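Local coordinates for protein 1-deoxy-D-xylulose 5-phosphate reductoisomerase (Zymomonas mobilis, PDB 1R0K) that catalyses the NADPH-dependent rearrangement and reduction of 1-deoxy-D-xylulose 5-phosphate to 2-C-methyl-D-erythritol 4-phosphate, a divalent-metal-requiring step of isoprenoid biosynthesis, at residues D29-I34 with H272-P277; L36-N39 with D44-D47; S212-N217 with I341-I346; N326-I331 with K348-T353. All coordinates share one frame; numbering follows the deposited sequence.

Contact 1. Residues D29-I34 with H272-P277; sequences DRYQVI and HTLAWP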
loop_
_atom_site.group_PDB
_atom_site.type_symbol
_atom_site.label_atom_id
_atom_site.label_comp_id
_atom_site.label_asym_id
_atom_site.label_seq_id
_atom_site.Cartn_x
_atom_site.Cartn_y
_atom_site.Cartn_z
ATOM N N ASP B 29 -9.356 26.552 -11.649
ATOM C CA ASP B 29 -8.549 27.602 -11.038
ATOM C C ASP B 29 -7.122 27.084 -10.856
ATOM O O ASP B 29 -6.198 27.853 -10.588
ATOM C CB ASP B 29 -9.134 28.010 -9.681
ATOM C CG ASP B 29 -9.120 26.880 -8.671
ATOM O OD1 ASP B 29 -9.660 25.794 -8.974
ATOM O OD2 ASP B 29 -8.574 27.081 -7.566
ATOM N N ARG B 30 -6.952 25.774 -11.017
ATOM C CA ARG B 30 -5.645 25.133 -10.861
ATOM C C ARG B 30 -5.050 24.694 -12.200
ATOM O O ARG B 30 -3.831 24.577 -12.339
ATOM C CB ARG B 30 -5.771 23.907 -9.946
ATOM C CG ARG B 30 -5.989 24.225 -8.469
ATOM C CD ARG B 30 -6.488 23.002 -7.696
ATOM N NE ARG B 30 -5.691 21.806 -7.962
ATOM C CZ ARG B 30 -6.010 20.578 -7.550
ATOM N NH1 ARG B 30 -7.119 20.372 -6.846
ATOM N NH2 ARG B 30 -5.225 19.550 -7.855
ATOM N N TYR B 31 -5.915 24.457 -13.180
ATOM C CA TYR B 31 -5.473 24.000 -14.489
ATOM C C TYR B 31 -5.933 24.840 -15.666
ATOM O O TYR B 31 -7.080 25.278 -15.722
ATOM C CB TYR B 31 -5.936 22.560 -14.714
ATOM C CG TYR B 31 -5.489 21.619 -13.626
ATOM C CD1 TYR B 31 -6.406 21.080 -12.726
ATOM C CD2 TYR B 31 -4.143 21.293 -13.476
ATOM C CE1 TYR B 31 -5.994 20.241 -11.697
ATOM C CE2 TYR B 31 -3.720 20.452 -12.450
ATOM C CZ TYR B 31 -4.649 19.931 -11.564
ATOM O OH TYR B 31 -4.229 19.108 -10.541
ATOM N N GLN B 32 -5.022 25.032 -16.614
ATOM C CA GLN B 32 -5.290 25.783 -17.834
ATOM C C GLN B 32 -5.163 24.821 -19.013
ATOM O O GLN B 32 -4.084 24.304 -19.297
ATOM C CB GLN B 32 -4.286 26.927 -17.983
ATOM C CG GLN B 32 -4.187 27.470 -19.399
ATOM C CD GLN B 32 -3.385 28.752 -19.475
ATOM O OE1 GLN B 32 -2.288 28.852 -18.917
ATOM N NE2 GLN B 32 -3.926 29.744 -20.176
ATOM N N VAL B 33 -6.275 24.582 -19.697
ATOM C CA VAL B 33 -6.283 23.666 -20.824
ATOM C C VAL B 33 -5.653 24.248 -22.081
ATOM O O VAL B 33 -6.079 25.288 -22.577
ATOM C CB VAL B 33 -7.713 23.225 -21.156
ATOM C CG1 VAL B 33 -7.705 22.279 -22.343
ATOM C CG2 VAL B 33 -8.333 22.548 -19.946
ATOM N N ILE B 34 -4.634 23.565 -22.591
ATOM C CA ILE B 34 -3.966 23.996 -23.805
ATOM C C ILE B 34 -4.677 23.356 -24.992
ATOM O O ILE B 34 -5.447 24.010 -25.691
ATOM C CB ILE B 34 -2.477 23.573 -23.814
ATOM C CG1 ILE B 34 -1.751 24.185 -22.614
ATOM C CG2 ILE B 34 -1.810 24.033 -25.108
ATOM C CD1 ILE B 34 -1.782 25.699 -22.577
ATOM N N HIS B 272 -4.493 10.587 -9.332
ATOM C CA HIS B 272 -3.144 10.409 -8.809
ATOM C C HIS B 272 -2.109 10.970 -9.783
ATOM O O HIS B 272 -1.166 11.640 -9.366
ATOM C CB HIS B 272 -2.862 8.918 -8.534
ATOM C CG HIS B 272 -1.407 8.592 -8.357
ATOM N ND1 HIS B 272 -0.561 8.357 -9.420
ATOM C CD2 HIS B 272 -0.646 8.477 -7.241
ATOM C CE1 HIS B 272 0.657 8.110 -8.968
ATOM N NE2 HIS B 272 0.633 8.178 -7.650
ATOM N N THR B 273 -2.283 10.712 -11.076
ATOM C CA THR B 273 -1.307 11.201 -12.045
ATOM C C THR B 273 -1.428 12.703 -12.252
ATOM O O THR B 273 -0.441 13.381 -12.528
ATOM C CB THR B 273 -1.445 10.489 -13.419
ATOM O OG1 THR B 273 -2.668 10.881 -14.049
ATOM C CG2 THR B 273 -1.439 8.972 -13.239
ATOM N N LEU B 274 -2.644 13.221 -12.105
ATOM C CA LEU B 274 -2.890 14.647 -12.285
ATOM C C LEU B 274 -2.306 15.479 -11.139
ATOM O O LEU B 274 -1.687 16.518 -11.370
ATOM C CB LEU B 274 -4.402 14.900 -12.426
ATOM C CG LEU B 274 -4.820 16.355 -12.665
ATOM C CD1 LEU B 274 -4.114 16.896 -13.905
ATOM C CD2 LEU B 274 -6.334 16.448 -12.822
ATOM N N ALA B 275 -2.472 15.014 -9.906
ATOM C CA ALA B 275 -1.963 15.747 -8.750
ATOM C C ALA B 275 -0.487 15.490 -8.423
ATOM O O ALA B 275 0.167 16.338 -7.814
ATOM C CB ALA B 275 -2.820 15.433 -7.523
ATOM N N TRP B 276 0.030 14.328 -8.820
ATOM C CA TRP B 276 1.423 13.963 -8.535
ATOM C C TRP B 276 2.356 15.166 -8.671
ATOM O O TRP B 276 2.267 15.913 -9.645
ATOM C CB TRP B 276 1.891 12.852 -9.483
ATOM C CG TRP B 276 3.120 12.165 -8.986
ATOM C CD1 TRP B 276 3.176 11.122 -8.101
ATOM C CD2 TRP B 276 4.475 12.533 -9.259
ATOM N NE1 TRP B 276 4.484 10.823 -7.805
ATOM C CE2 TRP B 276 5.301 11.672 -8.500
ATOM C CE3 TRP B 276 5.072 13.508 -10.069
ATOM C CZ2 TRP B 276 6.697 11.761 -8.527
ATOM C CZ3 TRP B 276 6.461 13.597 -10.096
ATOM C CH2 TRP B 276 7.258 12.726 -9.328
ATOM N N PRO B 277 3.290 15.349 -7.716
ATOM C CA PRO B 277 3.554 14.531 -6.528
ATOM C C PRO B 277 2.610 14.757 -5.345
ATOM O O PRO B 277 2.810 14.188 -4.271
ATOM C CB PRO B 277 4.996 14.892 -6.189
ATOM C CG PRO B 277 5.030 16.352 -6.514
ATOM C CD PRO B 277 4.311 16.406 -7.851
HETATM O O HOH W 1 -1.386 19.510 -10.414
#

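Contact 2. Residues L36-N39 with D44-D47; sequences LTAN and DLAD. With ACT (acetate ion), chain F.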
loop_
_atom_site.group_PDB
_atom_site.type_symbol
_atom_site.label_atom_id
_atom_site.label_comp_id
_atom_site.label_asym_id
_atom_site.label_seq_id
_atom_site.Cartn_x
_atom_site.Cartn_y
_atom_site.Cartn_z
ATOM N N LEU B 36 -6.951 19.924 -26.667
ATOM C CA LEU B 36 -7.806 18.769 -26.449
ATOM C C LEU B 36 -7.916 18.139 -27.825
ATOM O O LEU B 36 -8.008 18.850 -28.823
ATOM C CB LEU B 36 -9.200 19.182 -25.970
ATOM C CG LEU B 36 -9.346 19.863 -24.609
ATOM C CD1 LEU B 36 -10.833 20.026 -24.314
ATOM C CD2 LEU B 36 -8.672 19.032 -23.512
ATOM N N THR B 37 -7.885 16.815 -27.895
ATOM C CA THR B 37 -8.002 16.163 -29.189
ATOM C C THR B 37 -9.009 15.035 -29.099
ATOM O O THR B 37 -9.279 14.516 -28.018
ATOM C CB THR B 37 -6.667 15.560 -29.658
ATOM O OG1 THR B 37 -6.442 14.311 -28.990
ATOM C CG2 THR B 37 -5.520 16.513 -29.363
ATOM N N ALA B 38 -9.571 14.671 -30.244
ATOM C CA ALA B 38 -10.530 13.582 -30.316
ATOM C C ALA B 38 -10.284 12.871 -31.638
ATOM O O ALA B 38 -9.456 13.308 -32.435
ATOM C CB ALA B 38 -11.955 14.121 -30.250
ATOM N N ASN B 39 -10.990 11.770 -31.864
ATOM C CA ASN B 39 -10.829 11.015 -33.098
ATOM C C ASN B 39 -11.925 11.373 -34.098
ATOM O O ASN B 39 -11.641 11.894 -35.175
ATOM C CB ASN B 39 -10.860 9.515 -32.799
ATOM C CG ASN B 39 -10.565 8.672 -34.024
ATOM O OD1 ASN B 39 -9.548 8.861 -34.689
ATOM N ND2 ASN B 39 -11.452 7.728 -34.323
ATOM N N ASP B 44 -18.554 16.362 -28.933
ATOM C CA ASP B 44 -17.989 16.254 -27.600
ATOM C C ASP B 44 -16.702 17.069 -27.484
ATOM O O ASP B 44 -16.512 17.800 -26.512
ATOM C CB ASP B 44 -17.731 14.780 -27.284
ATOM C CG ASP B 44 -17.120 14.570 -25.917
ATOM O OD1 ASP B 44 -17.091 15.523 -25.106
ATOM O OD2 ASP B 44 -16.675 13.434 -25.651
ATOM N N LEU B 45 -15.828 16.955 -28.483
ATOM C CA LEU B 45 -14.570 17.692 -28.474
ATOM C C LEU B 45 -14.803 19.192 -28.355
ATOM O O LEU B 45 -14.248 19.843 -27.473
ATOM C CB LEU B 45 -13.772 17.418 -29.752
ATOM C CG LEU B 45 -12.452 18.193 -29.887
ATOM C CD1 LEU B 45 -11.501 17.820 -28.742
ATOM C CD2 LEU B 45 -11.812 17.884 -31.238
ATOM N N ALA B 46 -15.627 19.728 -29.252
ATOM C CA ALA B 46 -15.929 21.154 -29.281
ATOM C C ALA B 46 -16.516 21.683 -27.979
ATOM O O ALA B 46 -16.082 22.718 -27.478
ATOM C CB ALA B 46 -16.874 21.459 -30.440
ATOM N N ASP B 47 -17.506 20.982 -27.438
ATOM C CA ASP B 47 -18.119 21.416 -26.190
ATOM C C ASP B 47 -17.089 21.492 -25.073
ATOM O O ASP B 47 -17.018 22.487 -24.355
ATOM C CB ASP B 47 -19.250 20.473 -25.791
ATOM C CG ASP B 47 -20.481 20.657 -26.648
ATOM O OD1 ASP B 47 -20.843 21.828 -26.915
ATOM O OD2 ASP B 47 -21.089 19.638 -27.046
HETATM C C ACT F . -13.635 9.525 -30.557
HETATM O O ACT F . -13.430 10.814 -30.588
HETATM O OXT ACT F . -13.928 8.790 -31.557
HETATM C CH3 ACT F . -13.538 8.752 -29.281
#

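Contact 3. Residues S212-N217 with I341-I346; sequences SATMMN and IGFLDI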
loop_
_atom_site.group_PDB
_atom_site.type_symbol
_atom_site.label_atom_id
_atom_site.label_comp_id
_atom_site.label_asym_id
_atom_site.label_seq_id
_atom_site.Cartn_x
_atom_site.Cartn_y
_atom_site.Cartn_z
ATOM N N SER B 212 -9.757 -9.842 -22.602
ATOM C CA SER B 212 -10.022 -10.160 -21.206
ATOM C C SER B 212 -10.310 -11.663 -21.100
ATOM O O SER B 212 -9.839 -12.338 -20.190
ATOM C CB SER B 212 -11.229 -9.359 -20.713
ATOM O OG SER B 212 -11.648 -9.789 -19.430
ATOM N N ALA B 213 -11.070 -12.178 -22.059
ATOM C CA ALA B 213 -11.443 -13.586 -22.083
ATOM C C ALA B 213 -10.248 -14.514 -22.284
ATOM O O ALA B 213 -10.183 -15.585 -21.688
ATOM C CB ALA B 213 -12.485 -13.823 -23.176
ATOM N N THR B 214 -9.298 -14.104 -23.118
ATOM C CA THR B 214 -8.118 -14.923 -23.387
ATOM C C THR B 214 -6.989 -14.592 -22.416
ATOM O O THR B 214 -5.995 -15.313 -22.333
ATOM C CB THR B 214 -7.585 -14.678 -24.801
ATOM O OG1 THR B 214 -7.120 -13.328 -24.894
ATOM C CG2 THR B 214 -8.678 -14.908 -25.842
ATOM N N MET B 215 -7.166 -13.494 -21.685
ATOM C CA MET B 215 -6.185 -12.999 -20.735
ATOM C C MET B 215 -4.992 -12.374 -21.453
ATOM O O MET B 215 -3.926 -12.191 -20.868
ATOM C CB MET B 215 -5.726 -14.101 -19.769
ATOM C CG MET B 215 -6.758 -14.432 -18.695
ATOM S SD MET B 215 -6.049 -15.271 -17.254
ATOM C CE MET B 215 -5.424 -13.876 -16.307
ATOM N N MET B 216 -5.183 -12.037 -22.725
ATOM C CA MET B 216 -4.134 -11.390 -23.501
ATOM C C MET B 216 -3.937 -10.001 -22.892
ATOM O O MET B 216 -2.826 -9.465 -22.872
ATOM C CB MET B 216 -4.561 -11.254 -24.962
ATOM C CG MET B 216 -3.524 -10.604 -25.864
ATOM S SD MET B 216 -1.975 -11.535 -25.957
ATOM C CE MET B 216 -2.482 -12.927 -26.939
ATOM N N ASN B 217 -5.024 -9.424 -22.387
ATOM C CA ASN B 217 -4.955 -8.102 -21.773
ATOM C C ASN B 217 -3.953 -8.143 -20.630
ATOM O O ASN B 217 -3.185 -7.202 -20.453
ATOM C CB ASN B 217 -6.341 -7.650 -21.274
ATOM C CG ASN B 217 -6.821 -8.422 -20.046
ATOM O OD1 ASN B 217 -6.717 -9.647 -19.979
ATOM N ND2 ASN B 217 -7.368 -7.700 -19.076
ATOM N N ILE B 341 -12.208 -18.216 -37.207
ATOM C CA ILE B 341 -11.441 -19.152 -36.392
ATOM C C ILE B 341 -12.138 -19.371 -35.047
ATOM O O ILE B 341 -13.080 -18.655 -34.700
ATOM C CB ILE B 341 -10.009 -18.630 -36.116
ATOM C CG1 ILE B 341 -10.072 -17.304 -35.350
ATOM C CG2 ILE B 341 -9.254 -18.445 -37.425
ATOM C CD1 ILE B 341 -8.711 -16.731 -34.996
ATOM N N GLY B 342 -11.670 -20.359 -34.293
ATOM C CA GLY B 342 -12.251 -20.636 -32.995
ATOM C C GLY B 342 -11.617 -19.768 -31.923
ATOM O O GLY B 342 -10.580 -19.144 -32.160
ATOM N N PHE B 343 -12.234 -19.727 -30.746
ATOM C CA PHE B 343 -11.733 -18.924 -29.629
ATOM C C PHE B 343 -10.282 -19.247 -29.275
ATOM O O PHE B 343 -9.461 -18.344 -29.076
ATOM C CB PHE B 343 -12.612 -19.141 -28.393
ATOM C CG PHE B 343 -12.186 -18.341 -27.191
ATOM C CD1 PHE B 343 -12.428 -16.970 -27.125
ATOM C CD2 PHE B 343 -11.548 -18.958 -26.121
ATOM C CE1 PHE B 343 -12.039 -16.222 -26.002
ATOM C CE2 PHE B 343 -11.155 -18.224 -24.997
ATOM C CZ PHE B 343 -11.401 -16.854 -24.936
ATOM N N LEU B 344 -9.965 -20.535 -29.192
ATOM C CA LEU B 344 -8.613 -20.956 -28.842
ATOM C C LEU B 344 -7.598 -20.782 -29.959
ATOM O O LEU B 344 -6.391 -20.901 -29.729
ATOM C CB LEU B 344 -8.611 -22.413 -28.370
ATOM C CG LEU B 344 -9.416 -22.682 -27.095
ATOM C CD1 LEU B 344 -9.275 -24.155 -26.700
ATOM C CD2 LEU B 344 -8.920 -21.782 -25.969
ATOM N N ASP B 345 -8.078 -20.504 -31.167
ATOM C CA ASP B 345 -7.177 -20.306 -32.299
ATOM C C ASP B 345 -6.499 -18.939 -32.222
ATOM O O ASP B 345 -5.482 -18.704 -32.877
ATOM C CB ASP B 345 -7.927 -20.417 -33.634
ATOM C CG ASP B 345 -8.387 -21.828 -33.939
ATOM O OD1 ASP B 345 -7.627 -22.777 -33.668
ATOM O OD2 ASP B 345 -9.505 -21.987 -34.469
ATOM N N ILE B 346 -7.067 -18.034 -31.431
ATOM C CA ILE B 346 -6.493 -16.702 -31.290
ATOM C C ILE B 346 -5.055 -16.795 -30.801
ATOM O O ILE B 346 -4.133 -16.328 -31.474
ATOM C CB ILE B 346 -7.310 -15.835 -30.310
ATOM C CG1 ILE B 346 -8.719 -15.619 -30.868
ATOM C CG2 ILE B 346 -6.619 -14.495 -30.096
ATOM C CD1 ILE B 346 -9.690 -14.999 -29.888
#

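Contact 4. Residues N326-I331 with K348-T353; sequences NAANEI and KIVEKT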
loop_
_atom_site.group_PDB
_atom_site.type_symbol
_atom_site.label_atom_id
_atom_site.label_comp_id
_atom_site.label_asym_id
_atom_site.label_seq_id
_atom_site.Cartn_x
_atom_site.Cartn_y
_atom_site.Cartn_z
ATOM N N ASN B 326 1.414 -8.245 -30.230
ATOM C CA ASN B 326 0.272 -7.336 -30.181
ATOM C C ASN B 326 -0.434 -7.238 -31.527
ATOM O O ASN B 326 -1.659 -7.341 -31.600
ATOM C CB ASN B 326 0.713 -5.939 -29.747
ATOM C CG ASN B 326 -0.443 -4.965 -29.696
ATOM O OD1 ASN B 326 -1.339 -5.094 -28.860
ATOM N ND2 ASN B 326 -0.435 -3.985 -30.598
ATOM N N ALA B 327 0.335 -7.034 -32.592
ATOM C CA ALA B 327 -0.244 -6.927 -33.926
ATOM C C ALA B 327 -0.953 -8.217 -34.326
ATOM O O ALA B 327 -2.063 -8.181 -34.848
ATOM C CB ALA B 327 0.836 -6.587 -34.946
ATOM N N ALA B 328 -0.316 -9.357 -34.089
ATOM C CA ALA B 328 -0.935 -10.632 -34.445
ATOM C C ALA B 328 -2.241 -10.831 -33.685
ATOM O O ALA B 328 -3.213 -11.356 -34.227
ATOM C CB ALA B 328 0.017 -11.781 -34.160
ATOM N N ASN B 329 -2.265 -10.414 -32.424
ATOM C CA ASN B 329 -3.472 -10.559 -31.619
ATOM C C ASN B 329 -4.619 -9.729 -32.202
ATOM O O ASN B 329 -5.773 -10.160 -32.197
ATOM C CB ASN B 329 -3.200 -10.138 -30.170
ATOM C CG ASN B 329 -4.374 -10.417 -29.259
ATOM O OD1 ASN B 329 -4.795 -11.570 -29.105
ATOM N ND2 ASN B 329 -4.916 -9.365 -28.651
ATOM N N GLU B 330 -4.305 -8.540 -32.709
ATOM C CA GLU B 330 -5.328 -7.682 -33.306
ATOM C C GLU B 330 -6.031 -8.420 -34.443
ATOM O O GLU B 330 -7.256 -8.422 -34.534
ATOM C CB GLU B 330 -4.700 -6.394 -33.853
ATOM C CG GLU B 330 -4.225 -5.423 -32.786
ATOM C CD GLU B 330 -5.348 -4.570 -32.215
ATOM O OE1 GLU B 330 -6.537 -4.867 -32.473
ATOM O OE2 GLU B 330 -5.037 -3.597 -31.495
ATOM N N ILE B 331 -5.236 -9.045 -35.307
ATOM C CA ILE B 331 -5.748 -9.793 -36.447
ATOM C C ILE B 331 -6.522 -11.023 -35.998
ATOM O O ILE B 331 -7.630 -11.270 -36.467
ATOM C CB ILE B 331 -4.585 -10.252 -37.371
ATOM C CG1 ILE B 331 -3.914 -9.033 -37.999
ATOM C CG2 ILE B 331 -5.101 -11.187 -38.457
ATOM C CD1 ILE B 331 -4.815 -8.279 -38.956
ATOM N N LYS B 348 -3.245 -19.342 -30.719
ATOM C CA LYS B 348 -2.460 -20.188 -31.616
ATOM C C LYS B 348 -1.913 -19.372 -32.779
ATOM O O LYS B 348 -0.749 -19.507 -33.142
ATOM C CB LYS B 348 -3.300 -21.361 -32.133
ATOM C CG LYS B 348 -3.604 -22.386 -31.050
ATOM C CD LYS B 348 -4.357 -23.594 -31.586
ATOM C CE LYS B 348 -4.659 -24.576 -30.457
ATOM N NZ LYS B 348 -5.346 -25.809 -30.940
ATOM N N ILE B 349 -2.750 -18.521 -33.360
ATOM C CA ILE B 349 -2.310 -17.683 -34.467
ATOM C C ILE B 349 -1.213 -16.751 -33.972
ATOM O O ILE B 349 -0.216 -16.528 -34.663
ATOM C CB ILE B 349 -3.472 -16.830 -35.037
ATOM C CG1 ILE B 349 -4.529 -17.735 -35.684
ATOM C CG2 ILE B 349 -2.937 -15.826 -36.049
ATOM C CD1 ILE B 349 -4.023 -18.566 -36.832
ATOM N N VAL B 350 -1.391 -16.205 -32.771
ATOM C CA VAL B 350 -0.387 -15.301 -32.223
ATOM C C VAL B 350 0.935 -16.046 -32.073
ATOM O O VAL B 350 1.985 -15.546 -32.479
ATOM C CB VAL B 350 -0.827 -14.723 -30.855
ATOM C CG1 VAL B 350 0.312 -13.931 -30.227
ATOM C CG2 VAL B 350 -2.038 -13.813 -31.051
ATOM N N GLU B 351 0.877 -17.248 -31.512
ATOM C CA GLU B 351 2.075 -18.060 -31.317
ATOM C C GLU B 351 2.779 -18.344 -32.644
ATOM O O GLU B 351 3.997 -18.173 -32.761
ATOM C CB GLU B 351 1.713 -19.386 -30.648
ATOM C CG GLU B 351 2.905 -20.114 -30.049
ATOM C CD GLU B 351 2.573 -21.526 -29.606
ATOM O OE1 GLU B 351 1.444 -21.751 -29.121
ATOM O OE2 GLU B 351 3.446 -22.411 -29.731
ATOM N N LYS B 352 2.014 -18.793 -33.637
ATOM C CA LYS B 352 2.567 -19.102 -34.954
ATOM C C LYS B 352 3.250 -17.888 -35.567
ATOM O O LYS B 352 4.346 -17.993 -36.119
ATOM C CB LYS B 352 1.470 -19.599 -35.898
ATOM C CG LYS B 352 0.983 -21.010 -35.605
ATOM C CD LYS B 352 -0.102 -21.431 -36.587
ATOM C CE LYS B 352 -0.587 -22.848 -36.326
ATOM N NZ LYS B 352 0.505 -23.856 -36.481
ATOM N N THR B 353 2.597 -16.733 -35.474
ATOM C CA THR B 353 3.162 -15.506 -36.021
ATOM C C THR B 353 4.484 -15.171 -35.317
ATOM O O THR B 353 5.465 -14.818 -35.966
ATOM C CB THR B 353 2.180 -14.326 -35.867
ATOM O OG1 THR B 353 0.916 -14.690 -36.431
ATOM C CG2 THR B 353 2.706 -13.089 -36.594
#

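Contact 1. Residues D29-I34 with H272-P277
Tyr31 and Leu274 approach from opposite directions, the end of the leucine lying over one face of the tyrosine ring, and most of this small buried contact is theirs. The apolar part is a CH-pi interaction: CD1 of Leu274 is 4.2 Å from the centroid of the Tyr31 ring and 27° off the normal. Leu274 CG lies over Tyr31 CZ at 3.7 Å, with CD1 toward CE2 and CD2 toward CE1, so the fork spreads across that face at the hydroxyl end. With CG anti to its carbonyl carbon (chi1 -55°), Tyr31 sends the ring from the strand to the helix, a span that suits a long aromatic side chain. The polar part runs through water, which lies 2.9 Å from Tyr31 OH and donates to Leu274 O at 3.2 Å. Arg30 NH2 adds a weak, strongly bent bond to Tyr31 OH. A phenylalanine in place of Tyr31 would probably keep the CH-pi packing but leave the water and the arginine without their shared hydroxyl partner. Helix 267-275, whose Thr273 touches strand 145-148 as does Trp276 just after it, is thereby joined to strand 31-38 of the parallel sheet of the Rossmann-like NADPH-binding domain.

Contact 2. Residues L36-N39 with D44-D47
With its CG anti to the backbone N (chi1 177°) and its second torsion near 61°, Leu45 spreads its two methyls from helix 42-51 toward strand 31-38, which sends Leu36 and Ala38 to meet it. Strand and helix are the first two elements of a beta-alpha-beta unit in the Rossmann-like domain, completed by strand 56-59, and Leu45 packs between the helix and the strand on which it lies. Its CD1 sits beside the strand backbone, 3.6 Å from Leu36 O, and lies 3.9 Å from Leu36 CB. The other branch, CD2, comes to 3.9 Å from Ala38 CB, and Leu45 CB itself to 3.8 Å from that methyl. The small alanine suits this place, since the CA atoms of Ala38 and Leu45 are 6.1 Å apart. Leu45 also packs on Ala57 and Leu68, so the leucine has apolar neighbours beyond the strand as well.

Thr37, between Leu36 and Ala38, turns its CB away from the helix, and its OG1 is hydrogen-bonded to the backbone N of Gly11. At the strand's end an acetate ion, probably from the crystallisation liquor, is hydrogen-bonded to Thr13 OG1 and to the backbone N of Arg40 and Asn41, all three residues predicted to bind NADPH. A third backbone N-H joins them: Asn39 N donates to acetate O at 2.9 Å, with an N-H...O angle of 153°.

Contact 3. Residues S212-N217 with I341-I346
The outer rim of the Phe343 ring is pushed between the side chains of Ala213 and Thr214, and the two meet it differently. Ala213 CB lies at the ring edge, near its plane, 3.7 Å from Phe343 CZ. Thr214 CG2 approaches obliquely, 3.5 Å from the same CZ and almost as near to CE1, so that the CE1-CZ side of the ring meets both. Phe343 reaches this far because CG stands anti to the backbone N (chi1 -179°), extending the ring toward the end of helix 206-214. The same Thr214 methyl also touches Ile346, whose CD1 is 4.2 Å from it, at about a right angle to its contact with the ring.

Threonine suits this place because its two branches do different work. While CG2 faces the apolar partners, OG1 turns back to its own chain and accepts from Met216 N at 3.2 Å, forming an ST turn where the helix gives way at Met215, a residue with positive phi. In segment 341-346, Asp345 OD2 takes the N-H of Gly342 at 2.7 Å, met on the anti side of the carboxylate, and so ties Gly342 to Asp345.

Ser212 and Asn217, which bracket the turn, are predicted to bind the substrate 1-deoxy-D-xylulose 5-phosphate, so the packing probably borders the substrate site. Around it, Phe180 meets the Phe343 ring edge-to-face, Met188 of helix 185-188 touches that ring too, and Ile346 leans on Ala332 and Phe336 of helix 321-337, the helix that packs against helix 345-356.

Contact 4. Residues N326-I331 with K348-T353
The helical segments 326-331 and 348-353 run roughly antiparallel, their axes 8.6 Å apart and inclined at 142°, with Ala328 and Val350 nearest at 5.2 Å between CA atoms. The small Ala328 allows this closeness, facing the short beta-branched Val350 and Thr353: its CB lies 3.8 Å from Thr353 CB. Val350 comes across obliquely to Asn329 and lays its CG2 on the backbone there, 3.6 Å from Asn329 CA. That methyl faces the partner helix because it stands anti to the carbonyl carbon of Val350. The pair forms an antiparallel helical hairpin in the C-terminal region, with helix 365-385 packing on both members through Ala327 and Thr353. Thr353 OG1 bends back to its own helix and donates to Ile349 O at 2.8 Å, from above the carbonyl plane and 36° out of it. Thr353 N reaches that oxygen from the opposite face, so two donors grip it and the hydroxyl is satisfied inside the buried interface. A glycine at Thr353 would probably open a gap beside Ala328 CB and leave Ile349 O with one donor fewer. Asn329 uses its amide elsewhere, ND2 being hydrogen-bonded to OD1 of Asp211.

Contacts 1 and 2 share strand 31-38 of the parallel sheet, with centres 19 Å apart. Contact 2 lies within the NADPH-binding domain, and both its segments fall between those of contact 1, which are 238 residues apart and join that domain's strand to helix 267-275. Contacts 3 and 4 lie about 33 to 38 Å from these, centre to centre, but only 10 Å from each other. They share helix 345-356, their segments alternate along the chain, and they touch where Met216 and Ile346 pack on Asn329. Contact 3 also interleaves with contact 1, whereas contact 4 follows once contact 1 has closed. Contact 3 joins the predicted substrate-binding part to the C-terminal helices; contact 4 packs two of those helices together.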